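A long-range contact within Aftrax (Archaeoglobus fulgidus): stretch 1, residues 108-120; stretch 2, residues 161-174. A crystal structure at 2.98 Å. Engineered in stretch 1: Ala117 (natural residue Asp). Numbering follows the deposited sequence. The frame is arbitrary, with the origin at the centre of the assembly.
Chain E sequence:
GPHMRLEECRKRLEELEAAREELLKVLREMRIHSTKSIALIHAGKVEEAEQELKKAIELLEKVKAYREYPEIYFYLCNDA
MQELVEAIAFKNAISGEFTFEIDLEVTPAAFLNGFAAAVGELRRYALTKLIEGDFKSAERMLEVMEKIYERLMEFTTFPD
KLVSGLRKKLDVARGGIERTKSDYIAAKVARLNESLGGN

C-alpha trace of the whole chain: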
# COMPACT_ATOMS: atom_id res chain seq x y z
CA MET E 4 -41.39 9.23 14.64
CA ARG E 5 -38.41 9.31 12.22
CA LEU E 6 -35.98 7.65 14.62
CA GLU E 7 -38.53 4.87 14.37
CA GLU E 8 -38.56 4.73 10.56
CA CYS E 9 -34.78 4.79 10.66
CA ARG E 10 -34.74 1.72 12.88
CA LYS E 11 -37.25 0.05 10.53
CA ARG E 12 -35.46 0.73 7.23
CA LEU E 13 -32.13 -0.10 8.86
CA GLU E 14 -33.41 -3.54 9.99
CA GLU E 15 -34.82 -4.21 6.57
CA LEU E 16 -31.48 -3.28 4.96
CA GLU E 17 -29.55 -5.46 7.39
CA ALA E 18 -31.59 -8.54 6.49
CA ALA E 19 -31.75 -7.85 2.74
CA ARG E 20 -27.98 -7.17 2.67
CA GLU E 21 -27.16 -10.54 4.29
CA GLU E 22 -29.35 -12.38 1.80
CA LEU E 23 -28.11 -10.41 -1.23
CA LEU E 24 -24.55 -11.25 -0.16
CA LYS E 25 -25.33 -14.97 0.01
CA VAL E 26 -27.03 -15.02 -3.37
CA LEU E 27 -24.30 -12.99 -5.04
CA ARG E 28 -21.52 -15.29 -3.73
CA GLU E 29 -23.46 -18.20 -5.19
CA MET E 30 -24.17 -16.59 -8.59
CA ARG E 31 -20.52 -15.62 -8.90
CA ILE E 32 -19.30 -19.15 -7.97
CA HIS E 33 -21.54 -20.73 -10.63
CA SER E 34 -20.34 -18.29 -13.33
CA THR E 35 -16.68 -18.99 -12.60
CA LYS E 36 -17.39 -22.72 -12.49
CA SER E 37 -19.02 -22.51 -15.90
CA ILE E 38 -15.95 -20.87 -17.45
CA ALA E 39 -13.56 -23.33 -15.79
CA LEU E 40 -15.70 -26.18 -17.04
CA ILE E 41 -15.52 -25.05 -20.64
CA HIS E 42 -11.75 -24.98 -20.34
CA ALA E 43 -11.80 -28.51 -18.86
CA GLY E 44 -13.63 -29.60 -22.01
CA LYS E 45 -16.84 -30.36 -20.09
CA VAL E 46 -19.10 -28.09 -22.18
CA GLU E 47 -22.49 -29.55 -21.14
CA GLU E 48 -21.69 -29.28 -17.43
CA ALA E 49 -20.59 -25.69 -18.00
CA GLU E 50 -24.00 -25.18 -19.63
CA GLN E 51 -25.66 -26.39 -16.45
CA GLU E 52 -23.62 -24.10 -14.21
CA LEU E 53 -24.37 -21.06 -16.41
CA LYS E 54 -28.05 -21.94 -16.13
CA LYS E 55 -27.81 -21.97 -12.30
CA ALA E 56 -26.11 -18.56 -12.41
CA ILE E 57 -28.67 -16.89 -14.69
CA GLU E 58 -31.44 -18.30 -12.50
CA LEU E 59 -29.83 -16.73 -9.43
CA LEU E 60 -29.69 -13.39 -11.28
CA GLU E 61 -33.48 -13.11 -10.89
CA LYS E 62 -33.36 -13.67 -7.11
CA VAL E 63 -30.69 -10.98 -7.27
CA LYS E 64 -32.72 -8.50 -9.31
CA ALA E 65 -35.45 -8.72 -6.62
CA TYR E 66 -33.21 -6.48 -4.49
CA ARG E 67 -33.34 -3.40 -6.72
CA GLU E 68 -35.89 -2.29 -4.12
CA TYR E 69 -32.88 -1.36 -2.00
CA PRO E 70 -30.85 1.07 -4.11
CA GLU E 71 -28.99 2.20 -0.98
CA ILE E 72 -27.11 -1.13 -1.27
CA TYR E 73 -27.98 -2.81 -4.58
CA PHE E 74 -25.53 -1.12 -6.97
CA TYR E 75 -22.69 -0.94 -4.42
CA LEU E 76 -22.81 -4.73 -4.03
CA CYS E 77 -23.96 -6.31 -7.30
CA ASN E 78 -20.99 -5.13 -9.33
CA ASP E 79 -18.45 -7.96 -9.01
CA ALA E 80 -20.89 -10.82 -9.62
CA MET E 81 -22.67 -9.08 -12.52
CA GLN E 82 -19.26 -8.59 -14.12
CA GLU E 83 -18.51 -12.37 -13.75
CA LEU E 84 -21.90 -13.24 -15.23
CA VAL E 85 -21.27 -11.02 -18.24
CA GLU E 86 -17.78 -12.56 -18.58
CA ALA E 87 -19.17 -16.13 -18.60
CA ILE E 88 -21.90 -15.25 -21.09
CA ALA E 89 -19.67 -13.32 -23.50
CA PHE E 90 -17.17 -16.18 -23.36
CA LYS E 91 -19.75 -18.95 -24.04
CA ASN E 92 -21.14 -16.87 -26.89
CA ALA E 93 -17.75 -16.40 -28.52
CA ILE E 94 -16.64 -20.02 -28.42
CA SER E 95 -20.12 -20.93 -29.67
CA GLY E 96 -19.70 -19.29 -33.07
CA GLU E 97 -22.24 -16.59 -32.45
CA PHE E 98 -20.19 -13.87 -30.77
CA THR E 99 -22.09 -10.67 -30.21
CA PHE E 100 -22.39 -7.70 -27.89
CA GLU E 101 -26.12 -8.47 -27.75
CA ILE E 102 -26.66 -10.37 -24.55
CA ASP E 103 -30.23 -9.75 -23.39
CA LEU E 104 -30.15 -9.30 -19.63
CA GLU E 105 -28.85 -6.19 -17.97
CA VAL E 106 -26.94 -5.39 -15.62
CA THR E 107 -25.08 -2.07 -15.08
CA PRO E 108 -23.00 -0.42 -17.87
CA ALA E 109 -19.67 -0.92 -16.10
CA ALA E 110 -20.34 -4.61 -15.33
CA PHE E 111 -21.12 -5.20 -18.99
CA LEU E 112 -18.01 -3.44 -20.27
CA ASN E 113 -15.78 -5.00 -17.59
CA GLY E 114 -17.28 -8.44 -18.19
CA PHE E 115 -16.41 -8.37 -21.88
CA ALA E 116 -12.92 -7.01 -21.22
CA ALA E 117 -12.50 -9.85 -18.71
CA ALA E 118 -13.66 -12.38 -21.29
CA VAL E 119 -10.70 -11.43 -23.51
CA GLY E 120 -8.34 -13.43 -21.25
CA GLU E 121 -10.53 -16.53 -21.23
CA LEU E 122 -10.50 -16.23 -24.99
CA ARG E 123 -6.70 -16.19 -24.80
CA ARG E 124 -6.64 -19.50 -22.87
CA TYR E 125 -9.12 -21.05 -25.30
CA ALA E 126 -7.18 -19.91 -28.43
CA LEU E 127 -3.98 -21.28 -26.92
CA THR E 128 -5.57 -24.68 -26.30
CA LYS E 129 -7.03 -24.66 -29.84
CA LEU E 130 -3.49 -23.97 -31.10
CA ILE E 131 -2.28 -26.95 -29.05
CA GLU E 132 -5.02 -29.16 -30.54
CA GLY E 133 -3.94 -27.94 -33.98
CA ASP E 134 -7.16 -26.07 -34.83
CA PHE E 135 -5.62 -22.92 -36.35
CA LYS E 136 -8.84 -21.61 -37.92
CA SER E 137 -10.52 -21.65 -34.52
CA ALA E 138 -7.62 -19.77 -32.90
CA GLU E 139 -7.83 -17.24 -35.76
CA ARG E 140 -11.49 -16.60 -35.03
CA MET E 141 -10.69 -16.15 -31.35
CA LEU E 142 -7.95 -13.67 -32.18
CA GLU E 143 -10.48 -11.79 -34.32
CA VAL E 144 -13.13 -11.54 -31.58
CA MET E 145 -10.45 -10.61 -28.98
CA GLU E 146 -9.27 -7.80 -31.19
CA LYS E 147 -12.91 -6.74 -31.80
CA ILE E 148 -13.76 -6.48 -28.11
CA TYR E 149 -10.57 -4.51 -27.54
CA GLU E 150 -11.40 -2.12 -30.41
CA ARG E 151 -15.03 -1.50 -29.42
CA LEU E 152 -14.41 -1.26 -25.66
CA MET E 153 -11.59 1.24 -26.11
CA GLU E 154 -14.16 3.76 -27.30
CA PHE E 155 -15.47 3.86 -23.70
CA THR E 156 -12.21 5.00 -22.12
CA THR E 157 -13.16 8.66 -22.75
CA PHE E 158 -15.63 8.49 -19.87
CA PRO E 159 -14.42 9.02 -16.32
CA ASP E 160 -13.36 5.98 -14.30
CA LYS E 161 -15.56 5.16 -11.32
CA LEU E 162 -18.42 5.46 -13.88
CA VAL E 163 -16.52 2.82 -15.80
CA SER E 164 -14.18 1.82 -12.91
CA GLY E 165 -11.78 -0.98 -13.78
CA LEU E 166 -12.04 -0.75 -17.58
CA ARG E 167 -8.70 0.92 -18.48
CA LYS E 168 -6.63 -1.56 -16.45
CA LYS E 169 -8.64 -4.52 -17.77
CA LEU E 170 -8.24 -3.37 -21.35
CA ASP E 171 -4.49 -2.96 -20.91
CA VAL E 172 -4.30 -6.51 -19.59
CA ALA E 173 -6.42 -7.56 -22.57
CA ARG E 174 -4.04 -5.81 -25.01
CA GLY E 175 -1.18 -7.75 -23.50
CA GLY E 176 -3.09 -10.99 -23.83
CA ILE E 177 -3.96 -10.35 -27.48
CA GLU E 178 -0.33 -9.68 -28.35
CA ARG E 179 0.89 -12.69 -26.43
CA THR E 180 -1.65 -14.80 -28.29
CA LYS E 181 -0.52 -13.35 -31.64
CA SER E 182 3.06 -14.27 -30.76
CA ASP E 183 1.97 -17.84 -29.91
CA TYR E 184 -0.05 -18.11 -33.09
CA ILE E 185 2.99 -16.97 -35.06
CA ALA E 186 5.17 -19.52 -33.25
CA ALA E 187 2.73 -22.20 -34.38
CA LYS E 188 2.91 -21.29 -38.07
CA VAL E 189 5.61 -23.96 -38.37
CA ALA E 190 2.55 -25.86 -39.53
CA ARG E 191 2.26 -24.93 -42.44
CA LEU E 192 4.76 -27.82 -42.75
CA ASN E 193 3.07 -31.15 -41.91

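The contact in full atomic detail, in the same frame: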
# COMPACT_ATOMS: atom_id res chain seq x y z
N PRO E 108 -23.95 -0.70 -16.80
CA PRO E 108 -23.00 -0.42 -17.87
C PRO E 108 -21.59 -0.93 -17.60
O PRO E 108 -20.99 -1.65 -18.43
CB PRO E 108 -22.95 1.11 -17.88
CG PRO E 108 -24.29 1.50 -17.52
CD PRO E 108 -24.77 0.49 -16.50
N ALA E 109 -21.04 -0.55 -16.45
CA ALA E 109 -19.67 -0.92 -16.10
C ALA E 109 -19.45 -2.42 -15.94
O ALA E 109 -18.37 -2.90 -16.25
CB ALA E 109 -19.22 -0.18 -14.85
N ALA E 110 -20.46 -3.15 -15.47
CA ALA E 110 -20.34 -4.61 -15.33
C ALA E 110 -20.33 -5.30 -16.69
O ALA E 110 -19.75 -6.38 -16.85
CB ALA E 110 -21.45 -5.17 -14.48
N PHE E 111 -21.00 -4.68 -17.65
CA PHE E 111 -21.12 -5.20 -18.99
C PHE E 111 -19.75 -5.05 -19.63
O PHE E 111 -19.12 -6.03 -20.03
CB PHE E 111 -22.14 -4.34 -19.73
CG PHE E 111 -22.50 -4.82 -21.10
CD1 PHE E 111 -23.38 -5.89 -21.26
CD2 PHE E 111 -21.99 -4.19 -22.23
CE1 PHE E 111 -23.72 -6.34 -22.51
CE2 PHE E 111 -22.33 -4.64 -23.49
CZ PHE E 111 -23.19 -5.72 -23.63
N LEU E 112 -19.30 -3.80 -19.68
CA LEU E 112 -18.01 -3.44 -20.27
C LEU E 112 -16.84 -4.24 -19.67
O LEU E 112 -16.01 -4.83 -20.40
CB LEU E 112 -17.76 -1.93 -20.15
CG LEU E 112 -18.27 -1.02 -21.26
CD1 LEU E 112 -19.54 -1.55 -21.91
CD2 LEU E 112 -18.50 0.37 -20.71
N ASN E 113 -16.79 -4.26 -18.33
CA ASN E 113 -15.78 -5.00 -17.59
C ASN E 113 -15.86 -6.50 -17.84
O ASN E 113 -14.84 -7.18 -17.95
CB ASN E 113 -15.91 -4.75 -16.08
CG ASN E 113 -15.19 -3.51 -15.62
OD1 ASN E 113 -14.39 -2.92 -16.35
ND2 ASN E 113 -15.45 -3.11 -14.38
N GLY E 114 -17.09 -7.03 -17.90
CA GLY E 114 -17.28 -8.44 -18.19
C GLY E 114 -16.70 -8.84 -19.52
O GLY E 114 -16.02 -9.88 -19.63
N PHE E 115 -16.94 -8.03 -20.56
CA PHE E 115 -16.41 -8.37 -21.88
C PHE E 115 -14.89 -8.28 -21.91
O PHE E 115 -14.19 -9.20 -22.42
CB PHE E 115 -17.04 -7.50 -22.96
CG PHE E 115 -18.36 -8.02 -23.48
CD1 PHE E 115 -19.55 -7.69 -22.84
CD2 PHE E 115 -18.40 -8.85 -24.58
CE1 PHE E 115 -20.76 -8.18 -23.30
CE2 PHE E 115 -19.60 -9.34 -25.05
CZ PHE E 115 -20.78 -9.00 -24.41
N ALA E 116 -14.38 -7.18 -21.34
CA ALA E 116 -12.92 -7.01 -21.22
C ALA E 116 -12.29 -8.23 -20.54
O ALA E 116 -11.31 -8.79 -21.03
CB ALA E 116 -12.56 -5.72 -20.49
N ALA E 117 -12.89 -8.65 -19.43
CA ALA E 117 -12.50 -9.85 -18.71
C ALA E 117 -12.48 -11.07 -19.61
O ALA E 117 -11.57 -11.90 -19.52
CB ALA E 117 -13.45 -10.09 -17.55
N ALA E 118 -13.52 -11.20 -20.44
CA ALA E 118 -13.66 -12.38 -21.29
C ALA E 118 -12.50 -12.52 -22.27
O ALA E 118 -12.13 -13.66 -22.63
CB ALA E 118 -15.00 -12.40 -22.02
N VAL E 119 -11.93 -11.38 -22.69
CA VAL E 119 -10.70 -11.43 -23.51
C VAL E 119 -9.62 -12.45 -23.08
O VAL E 119 -9.07 -13.19 -23.91
CB VAL E 119 -10.05 -10.06 -23.66
CG1 VAL E 119 -8.85 -10.15 -24.63
CG2 VAL E 119 -11.07 -9.07 -24.19
N GLY E 120 -9.33 -12.51 -21.78
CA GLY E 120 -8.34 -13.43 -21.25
C GLY E 120 -8.75 -14.88 -21.33
O GLY E 120 -7.89 -15.76 -21.58
N LYS E 161 -14.43 5.24 -12.25
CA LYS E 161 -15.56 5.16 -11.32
C LYS E 161 -16.84 4.77 -12.10
O LYS E 161 -17.33 3.64 -11.98
CB LYS E 161 -15.73 6.49 -10.55
N LEU E 162 -17.33 5.70 -12.93
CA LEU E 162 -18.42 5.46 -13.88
C LEU E 162 -18.19 4.20 -14.70
O LEU E 162 -19.14 3.50 -15.10
CB LEU E 162 -18.54 6.65 -14.83
CG LEU E 162 -19.40 7.81 -14.35
CD1 LEU E 162 -19.87 8.69 -15.53
CD2 LEU E 162 -20.59 7.27 -13.57
N VAL E 163 -16.92 3.91 -14.94
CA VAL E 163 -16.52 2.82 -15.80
C VAL E 163 -15.55 1.95 -14.99
O VAL E 163 -15.29 0.79 -15.33
CB VAL E 163 -15.92 3.40 -17.12
CG1 VAL E 163 -14.60 2.81 -17.43
CG2 VAL E 163 -16.90 3.25 -18.30
N SER E 164 -15.06 2.51 -13.88
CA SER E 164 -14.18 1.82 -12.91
C SER E 164 -12.96 1.10 -13.50
O SER E 164 -12.03 1.72 -14.01
CB SER E 164 -14.96 0.87 -12.00
OG SER E 164 -15.29 -0.34 -12.66
N GLY E 165 -12.97 -0.22 -13.42
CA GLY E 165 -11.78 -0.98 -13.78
C GLY E 165 -11.36 -1.04 -15.24
O GLY E 165 -10.28 -1.54 -15.54
N LEU E 166 -12.20 -0.53 -16.14
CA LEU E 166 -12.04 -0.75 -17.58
C LEU E 166 -10.62 -0.54 -18.13
O LEU E 166 -10.07 -1.43 -18.76
CB LEU E 166 -13.01 0.12 -18.36
CG LEU E 166 -13.80 -0.50 -19.51
CD1 LEU E 166 -13.98 0.52 -20.61
CD2 LEU E 166 -13.11 -1.72 -20.04
N ARG E 167 -10.02 0.63 -17.91
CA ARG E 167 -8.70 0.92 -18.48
C ARG E 167 -7.66 -0.16 -18.16
O ARG E 167 -6.97 -0.67 -19.06
CB ARG E 167 -8.21 2.29 -18.03
CG ARG E 167 -8.01 3.29 -19.16
CD ARG E 167 -6.81 2.89 -20.01
NE ARG E 167 -6.65 3.78 -21.16
CZ ARG E 167 -6.37 3.37 -22.39
NH1 ARG E 167 -6.21 2.07 -22.64
NH2 ARG E 167 -6.24 4.25 -23.37
N LYS E 168 -7.56 -0.51 -16.87
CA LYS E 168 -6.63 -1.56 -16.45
C LYS E 168 -6.95 -2.88 -17.15
O LYS E 168 -6.05 -3.53 -17.70
CB LYS E 168 -6.60 -1.74 -14.93
N LYS E 169 -8.23 -3.25 -17.16
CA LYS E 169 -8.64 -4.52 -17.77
C LYS E 169 -8.26 -4.56 -19.23
O LYS E 169 -7.73 -5.57 -19.70
CB LYS E 169 -10.14 -4.78 -17.62
CG LYS E 169 -10.64 -4.89 -16.17
CD LYS E 169 -11.53 -6.12 -15.98
CE LYS E 169 -11.96 -6.23 -14.52
NZ LYS E 169 -12.64 -4.97 -14.02
N LEU E 170 -8.52 -3.46 -19.93
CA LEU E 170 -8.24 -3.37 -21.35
C LEU E 170 -6.75 -3.44 -21.62
O LEU E 170 -6.34 -4.02 -22.62
CB LEU E 170 -8.85 -2.11 -21.95
CG LEU E 170 -10.35 -2.27 -22.23
CD1 LEU E 170 -10.94 -1.01 -22.84
CD2 LEU E 170 -10.60 -3.47 -23.12
N ASP E 171 -5.94 -2.84 -20.75
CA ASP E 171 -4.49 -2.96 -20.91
C ASP E 171 -4.04 -4.41 -20.78
O ASP E 171 -3.31 -4.93 -21.65
CB ASP E 171 -3.73 -2.04 -19.95
CG ASP E 171 -3.70 -0.61 -20.45
OD1 ASP E 171 -3.99 -0.41 -21.65
OD2 ASP E 171 -3.39 0.30 -19.66
N VAL E 172 -4.51 -5.07 -19.72
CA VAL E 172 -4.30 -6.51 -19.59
C VAL E 172 -4.71 -7.23 -20.87
O VAL E 172 -3.94 -7.99 -21.44
CB VAL E 172 -5.08 -7.08 -18.40
CG1 VAL E 172 -4.83 -8.61 -18.25
CG2 VAL E 172 -4.71 -6.31 -17.15
N ALA E 173 -5.92 -6.97 -21.34
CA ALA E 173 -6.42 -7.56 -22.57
C ALA E 173 -5.46 -7.35 -23.75
O ALA E 173 -5.18 -8.30 -24.47
CB ALA E 173 -7.80 -7.04 -22.89
N ARG E 174 -4.96 -6.12 -23.92
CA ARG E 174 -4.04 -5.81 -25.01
C ARG E 174 -2.86 -6.74 -24.93
O ARG E 174 -2.47 -7.38 -25.93
CB ARG E 174 -3.55 -4.37 -24.90
CG ARG E 174 -3.29 -3.63 -26.22
CD ARG E 174 -3.11 -4.53 -27.43
NE ARG E 174 -4.22 -4.39 -28.37
CZ ARG E 174 -4.36 -5.08 -29.50
NH1 ARG E 174 -3.45 -5.97 -29.86
NH2 ARG E 174 -5.41 -4.88 -30.28

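The most unusual feature of this contact is a buried asparagine set against a turn. Asn113 lies within a helix, one turn or so from its start, yet its side chain, leaving the backbone sideways, reaches the point where the second stretch turns into its own helix, and the other stretch covers more of it than of any other residue here. The turn, type II' from Val163 to Leu166, presents polar atoms at just this level. As modelled, Asn113 OD1 lies 3.2 Å from Leu166 N, Asn113 ND2 lies 3.3 Å from Ser164 OG, and Asn113 CG lies 3.3 Å from Lys169 NZ. The amide is probably turned over in the model, so its O and N assignments remain open. An amide can donate and accept, so either orientation can face the polar atoms of the turn. Within the turn, Ser164 OG donates a hydrogen bond to Val163 O (2.9 Å).

Beyond the turn the rule is simpler: two helices running in nearly the same direction, 21° apart, approach to 8.7 Å between axes, and small side chains make this closeness possible. Successive pairs of nearest CA atoms, Asn113 with Leu166, Ala116 with Leu170 and Val119 with Ala173, keep separations of 5.7 to 5.9 Å, advancing by three or four residues at a time. Ala116 points toward the second helix and is shared by three partners: its CB lies 3.9 Å from Lys169 CB, 4.0 Å from Leu170 CD2 and 4.1 Å from Leu166 CD2. One methyl thus meets several larger neighbours without holding the backbones apart. At the next level the roles exchange: Ala173 supplies the small side chain and Val119 the larger one, with Val119 CG1 3.7 Å from Ala173 CB.

At the other end, Ala109 packs against backbone, its CB 3.7 Å from Leu162 O, where the CA atoms of Ala109 and Val163 come within 4.9 Å. Leu112 adds branched bulk beside it, placing CD2 4.1 Å from Val163 CG2 and CB 4.3 Å from Leu166 CG.

Lys169 combines two jobs. Its CB meets Ala116, while its chain runs back along the first helix, CD 4.5 Å from Ala117 N, and carries the amine to Asn113. Ala117 is an engineered substitution for Asp and is only lightly covered.

In all, 527 Å² is buried. Close apolar packing covers most of its length, with the polar cluster gathered around Asn113.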